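Local coordinates for protein putative rhamnosidase (Streptomyces avermitilis, PDB 3W5M) that cleaves terminal non-reducing alpha-L-rhamnose from alpha-L-rhamnosides, including citrus flavonoids and gum arabic, and carries a calcium-dependent L-rhamnose-binding module, CBM67, at residues Leu129-Leu135 / Pro297-Asn303; Ile169-Ala175 / Cys238-Thr244; Ile840-His846 / Val869-Leu873; Ala928-Gly932 / Val944-Arg948. One frame throughout, in Å; residues are numbered along the deposited sequence.

Contact 1 of 4, residues Leu129-Leu135 / Pro297-Asn303; sequences LTEAPSL and PVASAAN
In Asn303, CG stands anti to the carbonyl carbon (chi1 -68°), which turns the amide toward the last helical turn, where ND2 donates to the backbone carbonyl of Leu129. The bond from ND2 of Asn303 to O of Leu129 is 3.1 Å long and fairly straight at 159°, with the acceptor close to the amide plane; the donor, though, sits well above the carbonyl plane of Leu129. The other branch, OD1 of Asn303, rests 3.5 Å from CB of Leu129, and the CG2 methyl of Thr130 meets the amide from across. A water accepts from N of Ala301 and donates to O of Leu129. With an alanine in place of Asn303 the amide is gone, and the Leu129 carbonyl would probably lose its direct hydrogen bond to 297-303.

Further along, the contact turns apolar: CB of Ala132 meets CB of Pro297 at 3.6 Å and CB of Ala299 at 3.8 Å. Another water links N of Ala132 to O of Pro297. The proline ring presses CG to 3.2 Å from O of Pro133, a buried carbonyl with no polar partner in the model.

The two segments run nearly antiparallel, as suits the chain entering and leaving the stretch assigned to CBM67. Ala132 and Pro297 both lean on Val208 of strand 207-210, while Pro133 and Leu135 touch strand 171-179. At the other end Ala302 packs on strand 428-432, and Asn303 opens strand 303-311, bonded through its backbone to Val376 of strand 368-377.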
loop_
_atom_site.group_PDB
_atom_site.type_symbol
_atom_site.label_atom_id
_atom_site.label_comp_id
_atom_site.label_asym_id
_atom_site.label_seq_id
_atom_site.Cartn_x
_atom_site.Cartn_y
_atom_site.Cartn_z
ATOM N N LEU A 129 2.661 17.671 -24.095
ATOM C CA LEU A 129 2.871 16.275 -23.683
ATOM C C LEU A 129 2.129 15.905 -22.380
ATOM O O LEU A 129 1.865 14.732 -22.124
ATOM C CB LEU A 129 4.377 15.960 -23.578
ATOM C CG LEU A 129 5.235 16.129 -24.846
ATOM C CD1 LEU A 129 6.692 15.732 -24.560
ATOM C CD2 LEU A 129 4.677 15.331 -26.022
ATOM N N THR A 130 1.793 16.904 -21.575
ATOM C CA THR A 130 1.191 16.641 -20.270
ATOM C C THR A 130 -0.271 17.089 -20.191
ATOM O O THR A 130 -0.948 16.820 -19.195
ATOM C CB THR A 130 1.950 17.347 -19.142
ATOM O OG1 THR A 130 1.977 18.764 -19.385
ATOM C CG2 THR A 130 3.361 16.806 -19.021
ATOM N N GLU A 131 -0.743 17.827 -21.192
ATOM C CA GLU A 131 -2.150 18.207 -21.207
ATOM C C GLU A 131 -2.871 17.530 -22.352
ATOM O O GLU A 131 -2.358 17.458 -23.462
ATOM C CB GLU A 131 -2.327 19.718 -21.304
ATOM C CG GLU A 131 -2.536 20.379 -19.957
ATOM C CD GLU A 131 -1.234 20.582 -19.213
ATOM O OE1 GLU A 131 -0.583 21.628 -19.441
ATOM O OE2 GLU A 131 -0.873 19.702 -18.387
ATOM N N ALA A 132 -4.073 17.046 -22.076
ATOM C CA ALA A 132 -4.934 16.539 -23.129
ATOM C C ALA A 132 -5.309 17.704 -24.032
ATOM O O ALA A 132 -5.350 18.863 -23.565
ATOM C CB ALA A 132 -6.183 15.902 -22.532
ATOM N N PRO A 133 -5.553 17.417 -25.330
ATOM C CA PRO A 133 -6.210 18.376 -26.219
ATOM C C PRO A 133 -7.365 18.998 -25.435
ATOM O O PRO A 133 -8.131 18.263 -24.838
ATOM C CB PRO A 133 -6.752 17.471 -27.326
ATOM C CG PRO A 133 -5.725 16.381 -27.427
ATOM C CD PRO A 133 -5.212 16.156 -26.030
ATOM N N SER A 134 -7.447 20.327 -25.383
ATOM C CA SER A 134 -8.398 20.997 -24.495
ATOM C C SER A 134 -9.627 21.581 -25.217
ATOM O O SER A 134 -9.663 21.696 -26.437
ATOM C CB SER A 134 -7.705 22.124 -23.740
ATOM O OG SER A 134 -7.718 23.310 -24.501
ATOM N N LEU A 135 -10.609 21.981 -24.432
ATOM C CA LEU A 135 -11.866 22.492 -24.967
ATOM C C LEU A 135 -11.866 24.010 -25.124
ATOM O O LEU A 135 -12.862 24.599 -25.558
ATOM C CB LEU A 135 -13.008 22.047 -24.055
ATOM C CG LEU A 135 -13.202 20.528 -24.008
ATOM C CD1 LEU A 135 -14.226 20.241 -22.925
ATOM C CD2 LEU A 135 -13.674 20.010 -25.377
ATOM N N PRO A 297 -10.351 17.677 -20.315
ATOM C CA PRO A 297 -10.040 16.247 -20.353
ATOM C C PRO A 297 -8.768 16.010 -19.538
ATOM O O PRO A 297 -7.938 16.914 -19.415
ATOM C CB PRO A 297 -9.743 15.969 -21.841
ATOM C CG PRO A 297 -10.090 17.207 -22.587
ATOM C CD PRO A 297 -10.187 18.346 -21.616
ATOM N N VAL A 298 -8.644 14.822 -18.967
ATOM C CA VAL A 298 -7.484 14.439 -18.159
ATOM C C VAL A 298 -6.489 13.652 -19.026
ATOM O O VAL A 298 -6.877 12.737 -19.719
ATOM C CB VAL A 298 -7.923 13.590 -16.956
ATOM C CG1 VAL A 298 -6.705 13.068 -16.183
ATOM C CG2 VAL A 298 -8.829 14.409 -16.043
ATOM N N ALA A 299 -5.222 14.027 -19.009
ATOM C CA ALA A 299 -4.220 13.232 -19.710
ATOM C C ALA A 299 -3.330 12.621 -18.630
ATOM O O ALA A 299 -3.045 13.251 -17.626
ATOM C CB ALA A 299 -3.407 14.091 -20.674
ATOM N N SER A 300 -2.921 11.382 -18.820
ATOM C CA SER A 300 -2.138 10.711 -17.813
ATOM C C SER A 300 -0.919 10.026 -18.417
ATOM O O SER A 300 -0.575 8.944 -17.993
ATOM C CB SER A 300 -3.018 9.675 -17.108
ATOM O OG SER A 300 -4.073 10.310 -16.395
ATOM N N ALA A 301 -0.251 10.652 -19.387
ATOM C CA ALA A 301 0.861 9.965 -20.042
ATOM C C ALA A 301 2.042 9.860 -19.073
ATOM O O ALA A 301 2.130 10.658 -18.128
ATOM C CB ALA A 301 1.273 10.709 -21.306
ATOM N N ALA A 302 2.893 8.845 -19.270
ATOM C CA ALA A 302 4.209 8.737 -18.611
ATOM C C ALA A 302 5.199 9.131 -19.651
ATOM O O ALA A 302 5.593 8.300 -20.483
ATOM C CB ALA A 302 4.507 7.332 -18.150
ATOM N N ASN A 303 5.558 10.406 -19.664
ATOM C CA ASN A 303 6.477 10.914 -20.711
ATOM C C ASN A 303 7.924 10.539 -20.517
ATOM O O ASN A 303 8.341 10.189 -19.428
ATOM C CB ASN A 303 6.354 12.440 -20.822
ATOM C CG ASN A 303 5.011 12.883 -21.386
ATOM O OD1 ASN A 303 4.685 12.618 -22.528
ATOM N ND2 ASN A 303 4.219 13.555 -20.572
HETATM O O HOH W 1 -0.276 13.421 -20.194
HETATM O O HOH W 2 -6.984 19.451 -21.395
HETATM O O HOH W 3 -5.175 17.439 -19.668
#

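Contact 2 of 4, residues Ile169-Ala175 / Cys238-Thr244; sequences ITGATLA and CVLVLTT
Leu240 and Leu242 share one buried face of this antiparallel strand pair with Ala172 and Leu174, and here the side chains fit closely. CD1 of Leu242 touches CB of Ala172 at 3.7 Å. Leu174, its CG anti to the backbone N (chi1 177°), sends CD1 across the neighbouring strand to lie 3.9 Å from CB of Cys238. Under this layer the backbones are laced by paired hydrogen bonds at Thr173-Val241 and Ala175-Val239, with N of Val241 reaching O of Thr173 at 2.8 Å. The CA atoms of the non-hydrogen-bonded pairs make CA-H...O contacts to carbonyls of the adjacent pairs, the one from CA of Ala172 to O of Val241 being 3.2 Å.

The other face is more polar. Thr173 and Val241 lie side by side there, OG1 of Thr173 being 3.6 Å from CB of Val241, and a water that meets OG1 of Thr173 also donates to O of Val239. The contact is most exposed around Thr170, where a classic beta bulge sets Thr170 and Gly171 both opposite Thr243. O of Thr243 accepts from both amides: N of Thr170 at 2.8 Å and, less closely, N of Gly171 at 3.3 Å.

The pair forms the middle of a four-stranded sheet of the CBM67 beta-sandwich. Strand 207-210 flanks 171-179, with backbone bonds from Leu174 to Ile209 and from Ala172 to Val211 just past that strand's end; strand 247-252 flanks 235-244, its Lys250 packing on Val239 and Val241.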
loop_
_atom_site.group_PDB
_atom_site.type_symbol
_atom_site.label_atom_id
_atom_site.label_comp_id
_atom_site.label_asym_id
_atom_site.label_seq_id
_atom_site.Cartn_x
_atom_site.Cartn_y
_atom_site.Cartn_z
ATOM N N ILE A 169 -2.991 15.090 -43.460
ATOM C CA ILE A 169 -3.300 14.946 -42.059
ATOM C C ILE A 169 -2.456 13.808 -41.494
ATOM O O ILE A 169 -2.522 12.682 -41.993
ATOM C CB ILE A 169 -4.800 14.635 -41.860
ATOM C CG1 ILE A 169 -5.648 15.864 -42.176
ATOM C CG2 ILE A 169 -5.070 14.149 -40.440
ATOM C CD1 ILE A 169 -7.129 15.564 -42.373
ATOM N N THR A 170 -1.672 14.096 -40.458
ATOM C CA THR A 170 -0.893 13.045 -39.783
ATOM C C THR A 170 -1.515 12.573 -38.453
ATOM O O THR A 170 -1.151 11.522 -37.934
ATOM C CB THR A 170 0.576 13.466 -39.547
ATOM O OG1 THR A 170 0.615 14.674 -38.782
ATOM C CG2 THR A 170 1.300 13.707 -40.876
ATOM N N GLY A 171 -2.451 13.343 -37.906
ATOM C CA GLY A 171 -3.061 12.990 -36.616
ATOM C C GLY A 171 -4.386 13.701 -36.432
ATOM O O GLY A 171 -4.576 14.796 -36.969
ATOM N N ALA A 172 -5.310 13.073 -35.701
ATOM C CA ALA A 172 -6.622 13.677 -35.455
ATOM C C ALA A 172 -7.140 13.219 -34.113
ATOM O O ALA A 172 -7.138 12.023 -33.815
ATOM C CB ALA A 172 -7.614 13.318 -36.559
ATOM N N THR A 173 -7.577 14.165 -33.292
ATOM C CA THR A 173 -8.166 13.819 -31.990
ATOM C C THR A 173 -9.459 14.577 -31.793
ATOM O O THR A 173 -9.604 15.711 -32.272
ATOM C CB THR A 173 -7.252 14.146 -30.794
ATOM O OG1 THR A 173 -7.003 15.572 -30.758
ATOM C CG2 THR A 173 -5.932 13.353 -30.871
ATOM N N LEU A 174 -10.396 13.928 -31.113
ATOM C CA LEU A 174 -11.655 14.559 -30.750
ATOM C C LEU A 174 -11.793 14.588 -29.238
ATOM O O LEU A 174 -11.725 13.543 -28.595
ATOM C CB LEU A 174 -12.836 13.799 -31.373
ATOM C CG LEU A 174 -14.228 14.334 -31.005
ATOM C CD1 LEU A 174 -14.474 15.707 -31.607
ATOM C CD2 LEU A 174 -15.325 13.354 -31.440
ATOM N N ALA A 175 -11.968 15.783 -28.670
ATOM C CA ALA A 175 -12.287 15.909 -27.245
ATOM C C ALA A 175 -13.761 16.348 -27.204
ATOM O O ALA A 175 -14.169 17.214 -27.965
ATOM C CB ALA A 175 -11.409 16.964 -26.592
ATOM N N CYS A 238 -17.186 20.302 -28.199
ATOM C CA CYS A 238 -16.104 19.466 -28.716
ATOM C C CYS A 238 -15.011 20.298 -29.368
ATOM O O CYS A 238 -15.226 21.485 -29.694
ATOM C CB CYS A 238 -16.630 18.389 -29.693
ATOM S SG CYS A 238 -17.085 19.028 -31.327
ATOM N N VAL A 239 -13.828 19.688 -29.513
ATOM C CA VAL A 239 -12.808 20.198 -30.432
ATOM C C VAL A 239 -12.272 19.012 -31.226
ATOM O O VAL A 239 -11.958 17.964 -30.661
ATOM C CB VAL A 239 -11.610 20.904 -29.739
ATOM C CG1 VAL A 239 -10.638 21.456 -30.789
ATOM C CG2 VAL A 239 -12.077 22.039 -28.841
ATOM N N LEU A 240 -12.188 19.202 -32.527
ATOM C CA LEU A 240 -11.527 18.232 -33.396
ATOM C C LEU A 240 -10.209 18.870 -33.800
ATOM O O LEU A 240 -10.194 19.923 -34.440
ATOM C CB LEU A 240 -12.401 17.901 -34.607
ATOM C CG LEU A 240 -11.765 17.089 -35.763
ATOM C CD1 LEU A 240 -11.494 15.670 -35.292
ATOM C CD2 LEU A 240 -12.722 17.099 -36.944
ATOM N N VAL A 241 -9.102 18.273 -33.355
ATOM C CA VAL A 241 -7.753 18.792 -33.691
ATOM C C VAL A 241 -7.160 17.971 -34.833
ATOM O O VAL A 241 -7.011 16.774 -34.709
ATOM C CB VAL A 241 -6.789 18.710 -32.494
ATOM C CG1 VAL A 241 -5.380 19.138 -32.915
ATOM C CG2 VAL A 241 -7.272 19.610 -31.354
ATOM N N LEU A 242 -6.819 18.618 -35.928
ATOM C CA LEU A 242 -6.159 17.924 -37.018
ATOM C C LEU A 242 -4.718 18.402 -37.064
ATOM O O LEU A 242 -4.461 19.608 -37.199
ATOM C CB LEU A 242 -6.850 18.230 -38.345
ATOM C CG LEU A 242 -8.325 17.888 -38.600
ATOM C CD1 LEU A 242 -8.661 16.504 -38.045
ATOM C CD2 LEU A 242 -9.300 18.956 -38.083
ATOM N N THR A 243 -3.785 17.466 -36.930
ATOM C CA THR A 243 -2.366 17.790 -37.016
ATOM C C THR A 243 -1.840 17.492 -38.426
ATOM O O THR A 243 -2.093 16.421 -38.975
ATOM C CB THR A 243 -1.566 17.011 -35.966
ATOM O OG1 THR A 243 -2.118 17.281 -34.670
ATOM C CG2 THR A 243 -0.079 17.403 -35.994
ATOM N N THR A 244 -1.169 18.483 -39.005
ATOM C CA THR A 244 -0.408 18.366 -40.252
ATOM C C THR A 244 0.999 18.935 -39.974
ATOM O O THR A 244 1.216 19.565 -38.926
ATOM C CB THR A 244 -1.080 19.127 -41.436
ATOM O OG1 THR A 244 -0.953 20.541 -41.251
ATOM C CG2 THR A 244 -2.574 18.774 -41.575
HETATM O O HOH W 4 -8.989 17.513 -29.650
#

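Contact 3 of 4, residues Ile840-His846 / Val869-Leu873; sequences IEAKDWH and VAYRL
Arg872 lays its guanidinium over one face of the Trp845 indole in a cation-pi contact. CZ of Arg872 stands 3.6 Å from the centroid of the five-membered ring of Trp845 and only 16° off the ring normal, while the two planes are tilted 30° apart. The tilt brings NH2 of Arg872 down to 3.1 Å from CD1 of Trp845; NH1 rides over the ring fusion, nearest CE2. A bend at chi2 (77°) folds the arginine back over the ring. The opposite indole face carries CG of Glu841. With a serine in place of Trp845, the Arg872 guanidinium would probably lose its flat support and be freer to turn, and a gap would open beside Val869.

What brings the indole here is a Schellman motif ending helix 829-842 of the (alpha/alpha)6-barrel domain: N of Trp845 bonds O of Ile840 at 2.9 Å, and Asp844, with positive phi, is the C-prime residue. Beside the indole, the side chains of Ile840 and Leu873 meet at an oblique angle, CG2 of Ile840 lying 3.8 Å from CD2 of Leu873. That same CD2 of Leu873 lies 3.5 Å from O of Trp845, a carbonyl that accepts from Gln876. Leu857 and Leu861 of helix 854-863 pack on Leu873 too.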
loop_
_atom_site.group_PDB
_atom_site.type_symbol
_atom_site.label_atom_id
_atom_site.label_comp_id
_atom_site.label_asym_id
_atom_site.label_seq_id
_atom_site.Cartn_x
_atom_site.Cartn_y
_atom_site.Cartn_z
ATOM N N ILE A 840 -21.594 -17.376 22.000
ATOM C CA ILE A 840 -20.931 -18.203 20.987
ATOM C C ILE A 840 -21.633 -19.569 20.831
ATOM O O ILE A 840 -21.938 -20.008 19.710
ATOM C CB ILE A 840 -19.426 -18.382 21.305
ATOM C CG1 ILE A 840 -18.707 -17.015 21.221
ATOM C CG2 ILE A 840 -18.792 -19.417 20.372
ATOM C CD1 ILE A 840 -17.230 -17.030 21.596
ATOM N N GLU A 841 -21.887 -20.231 21.963
ATOM C CA GLU A 841 -22.631 -21.497 21.986
ATOM C C GLU A 841 -24.001 -21.346 21.307
ATOM O O GLU A 841 -24.387 -22.195 20.501
ATOM C CB GLU A 841 -22.789 -21.998 23.427
ATOM C CG GLU A 841 -23.224 -23.453 23.560
ATOM C CD GLU A 841 -23.670 -23.803 24.974
ATOM O OE1 GLU A 841 -24.458 -23.025 25.553
ATOM O OE2 GLU A 841 -23.243 -24.853 25.507
ATOM N N ALA A 842 -24.704 -20.256 21.619
ATOM C CA ALA A 842 -26.024 -19.957 21.046
ATOM C C ALA A 842 -26.008 -19.770 19.525
ATOM O O ALA A 842 -27.024 -19.979 18.861
ATOM C CB ALA A 842 -26.637 -18.733 21.715
ATOM N N LYS A 843 -24.864 -19.357 18.982
ATOM C CA LYS A 843 -24.705 -19.197 17.544
ATOM C C LYS A 843 -24.149 -20.468 16.920
ATOM O O LYS A 843 -23.534 -20.408 15.848
ATOM C CB LYS A 843 -23.783 -18.010 17.238
ATOM C CG LYS A 843 -24.390 -16.634 17.490
ATOM C CD LYS A 843 -25.907 -16.635 17.305
ATOM C CE LYS A 843 -26.430 -15.347 16.691
ATOM N NZ LYS A 843 -25.588 -14.167 17.013
ATOM N N ASP A 844 -24.365 -21.611 17.579
ATOM C CA ASP A 844 -23.853 -22.918 17.131
ATOM C C ASP A 844 -22.317 -22.918 16.964
ATOM O O ASP A 844 -21.762 -23.477 15.998
ATOM C CB ASP A 844 -24.586 -23.398 15.859
ATOM C CG ASP A 844 -24.264 -24.845 15.499
ATOM O OD1 ASP A 844 -24.146 -25.688 16.420
ATOM O OD2 ASP A 844 -24.126 -25.136 14.285
ATOM N N TRP A 845 -21.655 -22.297 17.943
ATOM C CA TRP A 845 -20.202 -22.189 18.018
ATOM C C TRP A 845 -19.640 -21.429 16.811
ATOM O O TRP A 845 -18.759 -21.928 16.110
ATOM C CB TRP A 845 -19.548 -23.571 18.163
ATOM C CG TRP A 845 -20.064 -24.367 19.324
ATOM C CD1 TRP A 845 -20.895 -25.451 19.269
ATOM C CD2 TRP A 845 -19.789 -24.137 20.714
ATOM N NE1 TRP A 845 -21.149 -25.919 20.541
ATOM C CE2 TRP A 845 -20.481 -25.134 21.447
ATOM C CE3 TRP A 845 -19.025 -23.188 21.412
ATOM C CZ2 TRP A 845 -20.429 -25.210 22.849
ATOM C CZ3 TRP A 845 -18.975 -23.261 22.808
ATOM C CH2 TRP A 845 -19.676 -24.267 23.510
ATOM N N HIS A 846 -20.216 -20.266 16.551
ATOM C CA HIS A 846 -19.701 -19.344 15.529
ATOM C C HIS A 846 -19.483 -17.978 16.152
ATOM O O HIS A 846 -20.232 -17.547 17.027
ATOM C CB HIS A 846 -20.662 -19.172 14.333
ATOM C CG HIS A 846 -20.837 -20.404 13.495
ATOM N ND1 HIS A 846 -21.707 -21.418 13.836
ATOM C CD2 HIS A 846 -20.277 -20.772 12.318
ATOM C CE1 HIS A 846 -21.657 -22.367 12.919
ATOM N NE2 HIS A 846 -20.800 -21.999 11.982
ATOM N N VAL A 869 -12.713 -23.463 23.505
ATOM C CA VAL A 869 -13.682 -22.686 22.731
ATOM C C VAL A 869 -12.996 -21.901 21.604
ATOM O O VAL A 869 -13.545 -21.748 20.511
ATOM C CB VAL A 869 -14.436 -21.702 23.637
ATOM C CG1 VAL A 869 -15.323 -20.753 22.839
ATOM C CG2 VAL A 869 -15.278 -22.463 24.658
ATOM N N ALA A 870 -11.800 -21.395 21.881
ATOM C CA ALA A 870 -11.043 -20.673 20.856
ATOM C C ALA A 870 -10.742 -21.621 19.716
ATOM O O ALA A 870 -10.934 -21.254 18.551
ATOM C CB ALA A 870 -9.764 -20.086 21.436
ATOM N N TYR A 871 -10.310 -22.838 20.040
ATOM C CA TYR A 871 -10.022 -23.830 19.017
ATOM C C TYR A 871 -11.270 -24.184 18.219
ATOM O O TYR A 871 -11.181 -24.424 17.019
ATOM C CB TYR A 871 -9.396 -25.077 19.616
ATOM C CG TYR A 871 -7.877 -25.037 19.669
ATOM C CD1 TYR A 871 -7.115 -25.228 18.506
ATOM C CD2 TYR A 871 -7.199 -24.818 20.882
ATOM C CE1 TYR A 871 -5.735 -25.199 18.550
ATOM C CE2 TYR A 871 -5.814 -24.795 20.935
ATOM C CZ TYR A 871 -5.091 -24.985 19.763
ATOM O OH TYR A 871 -3.734 -24.982 19.789
ATOM N N ARG A 872 -12.421 -24.203 18.886
ATOM C CA ARG A 872 -13.677 -24.565 18.231
ATOM C C ARG A 872 -13.979 -23.558 17.121
ATOM O O ARG A 872 -14.272 -23.940 15.977
ATOM C CB ARG A 872 -14.828 -24.624 19.245
ATOM C CG ARG A 872 -16.121 -25.229 18.708
ATOM C CD ARG A 872 -16.077 -26.756 18.616
ATOM N NE ARG A 872 -17.418 -27.322 18.430
ATOM C CZ ARG A 872 -18.236 -27.674 19.423
ATOM N NH1 ARG A 872 -17.869 -27.537 20.692
ATOM N NH2 ARG A 872 -19.433 -28.173 19.149
ATOM N N LEU A 873 -13.881 -22.281 17.472
ATOM C CA LEU A 873 -13.992 -21.195 16.508
ATOM C C LEU A 873 -12.932 -21.276 15.422
ATOM O O LEU A 873 -13.232 -21.061 14.246
ATOM C CB LEU A 873 -13.920 -19.838 17.202
ATOM C CG LEU A 873 -15.057 -19.559 18.172
ATOM C CD1 LEU A 873 -14.894 -18.166 18.712
ATOM C CD2 LEU A 873 -16.399 -19.712 17.468
#

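Contact 4 of 4, residues Ala928-Gly932 / Val944-Arg948; sequences ANIAG and VIRPR
Arg948 runs its side chain alongside that of Asn929, and can be followed outward from the backbone. Its own N-H donates to O of Asn929, 2.8 Å from N of Arg948 and almost straight at 169°. CB of Arg948 stays near the same carbonyl, 4.1 Å from O of Asn929. CG stands anti to the carbonyl carbon (chi1 -57°), and from there the chain is extended as far as NE; CD and then NE pass the amide end of Asn929 in van der Waals contact. At the tip, NH2 of Arg948 lies over the centre of the Arg946 guanidinium. Arg946 is itself salt-bridged to Asp1014, which would probably offset some of the gathered positive charge, and makes a cation-pi contact with Trp993.

Much of the rest is backbone. O of Asn929 also receives a CA-H...O contact from Pro947, and O of Gly932 sits 3.1 Å from CA of Ile945. Gly932 has positive phi (72°) as the chain leaves helix 923-929, and it passes so close to Pro947, with CA of Gly932 3.8 Å from N of Pro947, that a CB would clash with that nitrogen. One water ties the two segments, donating to O of Ala928 at 2.7 Å and to O of Val944 at 2.8 Å while accepting from N of Arg946.

The chemistry implies a junction between the barrel's last helix and the C-terminal beta domain whose polar links across the segments run through main-chain atoms and water, and so depend on backbone path, with a glycine where positive phi and the closeness of Pro947 would disfavour a side chain.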
loop_
_atom_site.group_PDB
_atom_site.type_symbol
_atom_site.label_atom_id
_atom_site.label_comp_id
_atom_site.label_asym_id
_atom_site.label_seq_id
_atom_site.Cartn_x
_atom_site.Cartn_y
_atom_site.Cartn_z
ATOM N N ALA A 928 1.110 -16.814 18.950
ATOM C CA ALA A 928 1.307 -16.754 20.406
ATOM C C ALA A 928 0.941 -18.061 21.117
ATOM O O ALA A 928 1.596 -18.433 22.084
ATOM C CB ALA A 928 0.553 -15.575 21.006
ATOM N N ASN A 929 -0.052 -18.783 20.594
ATOM C CA ASN A 929 -0.648 -19.934 21.316
ATOM C C ASN A 929 -0.444 -21.305 20.700
ATOM O O ASN A 929 -0.306 -22.302 21.423
ATOM C CB ASN A 929 -2.122 -19.682 21.535
ATOM C CG ASN A 929 -2.380 -18.416 22.314
ATOM O OD1 ASN A 929 -2.851 -17.424 21.766
ATOM N ND2 ASN A 929 -2.061 -18.433 23.598
ATOM N N ILE A 930 -0.393 -21.383 19.372
ATOM C CA ILE A 930 -0.117 -22.660 18.746
ATOM C C ILE A 930 1.383 -22.788 18.600
ATOM O O ILE A 930 1.972 -23.791 19.006
ATOM C CB ILE A 930 -0.860 -22.848 17.386
ATOM C CG1 ILE A 930 -2.367 -22.674 17.592
ATOM C CG2 ILE A 930 -0.477 -24.199 16.759
ATOM C CD1 ILE A 930 -3.214 -22.625 16.326
ATOM N N ALA A 931 2.018 -21.759 18.029
ATOM C CA ALA A 931 3.477 -21.746 17.957
ATOM C C ALA A 931 4.085 -21.466 19.354
ATOM O O ALA A 931 5.168 -21.926 19.664
ATOM C CB ALA A 931 3.945 -20.728 16.921
ATOM N N GLY A 932 3.366 -20.736 20.194
ATOM C CA GLY A 932 3.849 -20.474 21.549
ATOM C C GLY A 932 5.017 -19.499 21.586
ATOM O O GLY A 932 6.007 -19.733 22.290
ATOM N N VAL A 944 7.860 -15.432 26.073
ATOM C CA VAL A 944 6.992 -16.417 26.727
ATOM C C VAL A 944 6.684 -17.524 25.723
ATOM O O VAL A 944 6.124 -17.263 24.640
ATOM C CB VAL A 944 5.683 -15.801 27.247
ATOM C CG1 VAL A 944 4.813 -16.874 27.888
ATOM C CG2 VAL A 944 5.945 -14.665 28.223
ATOM N N ILE A 945 7.103 -18.741 26.065
ATOM C CA ILE A 945 6.878 -19.931 25.262
ATOM C C ILE A 945 5.812 -20.788 25.928
ATOM O O ILE A 945 6.097 -21.589 26.840
ATOM C CB ILE A 945 8.191 -20.692 25.010
ATOM C CG1 ILE A 945 9.165 -19.746 24.279
ATOM C CG2 ILE A 945 7.933 -21.983 24.263
ATOM C CD1 ILE A 945 10.539 -20.303 23.996
ATOM N N ARG A 946 4.586 -20.612 25.452
ATOM C CA ARG A 946 3.415 -21.233 26.061
ATOM C C ARG A 946 2.497 -21.833 24.972
ATOM O O ARG A 946 1.423 -21.288 24.699
ATOM C CB ARG A 946 2.691 -20.209 26.939
ATOM C CG ARG A 946 1.565 -20.811 27.761
ATOM C CD ARG A 946 0.946 -19.833 28.738
ATOM N NE ARG A 946 0.037 -20.578 29.602
ATOM C CZ ARG A 946 -0.643 -20.078 30.627
ATOM N NH1 ARG A 946 -0.546 -18.791 30.949
ATOM N NH2 ARG A 946 -1.433 -20.885 31.328
ATOM N N PRO A 947 2.953 -22.927 24.322
ATOM C CA PRO A 947 2.096 -23.631 23.371
ATOM C C PRO A 947 0.925 -24.258 24.125
ATOM O O PRO A 947 1.126 -24.864 25.190
ATOM C CB PRO A 947 3.011 -24.720 22.800
ATOM C CG PRO A 947 4.114 -24.885 23.800
ATOM C CD PRO A 947 4.305 -23.519 24.373
ATOM N N ARG A 948 -0.283 -24.083 23.597
ATOM C CA ARG A 948 -1.453 -24.690 24.187
ATOM C C ARG A 948 -2.111 -25.630 23.188
ATOM O O ARG A 948 -3.002 -25.199 22.454
ATOM C CB ARG A 948 -2.440 -23.610 24.621
ATOM C CG ARG A 948 -1.883 -22.584 25.592
ATOM C CD ARG A 948 -2.713 -21.334 25.499
ATOM N NE ARG A 948 -2.517 -20.384 26.596
ATOM C CZ ARG A 948 -3.171 -20.432 27.753
ATOM N NH1 ARG A 948 -4.033 -21.409 27.988
ATOM N NH2 ARG A 948 -2.964 -19.506 28.673
HETATM O O HOH W 5 3.492 -17.934 23.955
#

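The four contacts form two distant groups. Contacts 1 and 2, centres 14 Å apart, touch, for example where O of Ser134 packs on Val239; contact 1 brackets CBM67 in sequence, and contact 2 falls within that bracket as its sheet core. Contacts 3 and 4 follow later in the chain, centres 21 Å apart, joined by the Tyr871 hydroxyl on helix 867-875 bonding to O of Arg948, which ties the catalytic barrel to the C-terminal beta domain. With contacts 2 and 4 about 69 Å apart between centres, the rhamnose-binding module and the C-terminal domain lie far apart, on opposite sides of the centre of this multidomain enzyme.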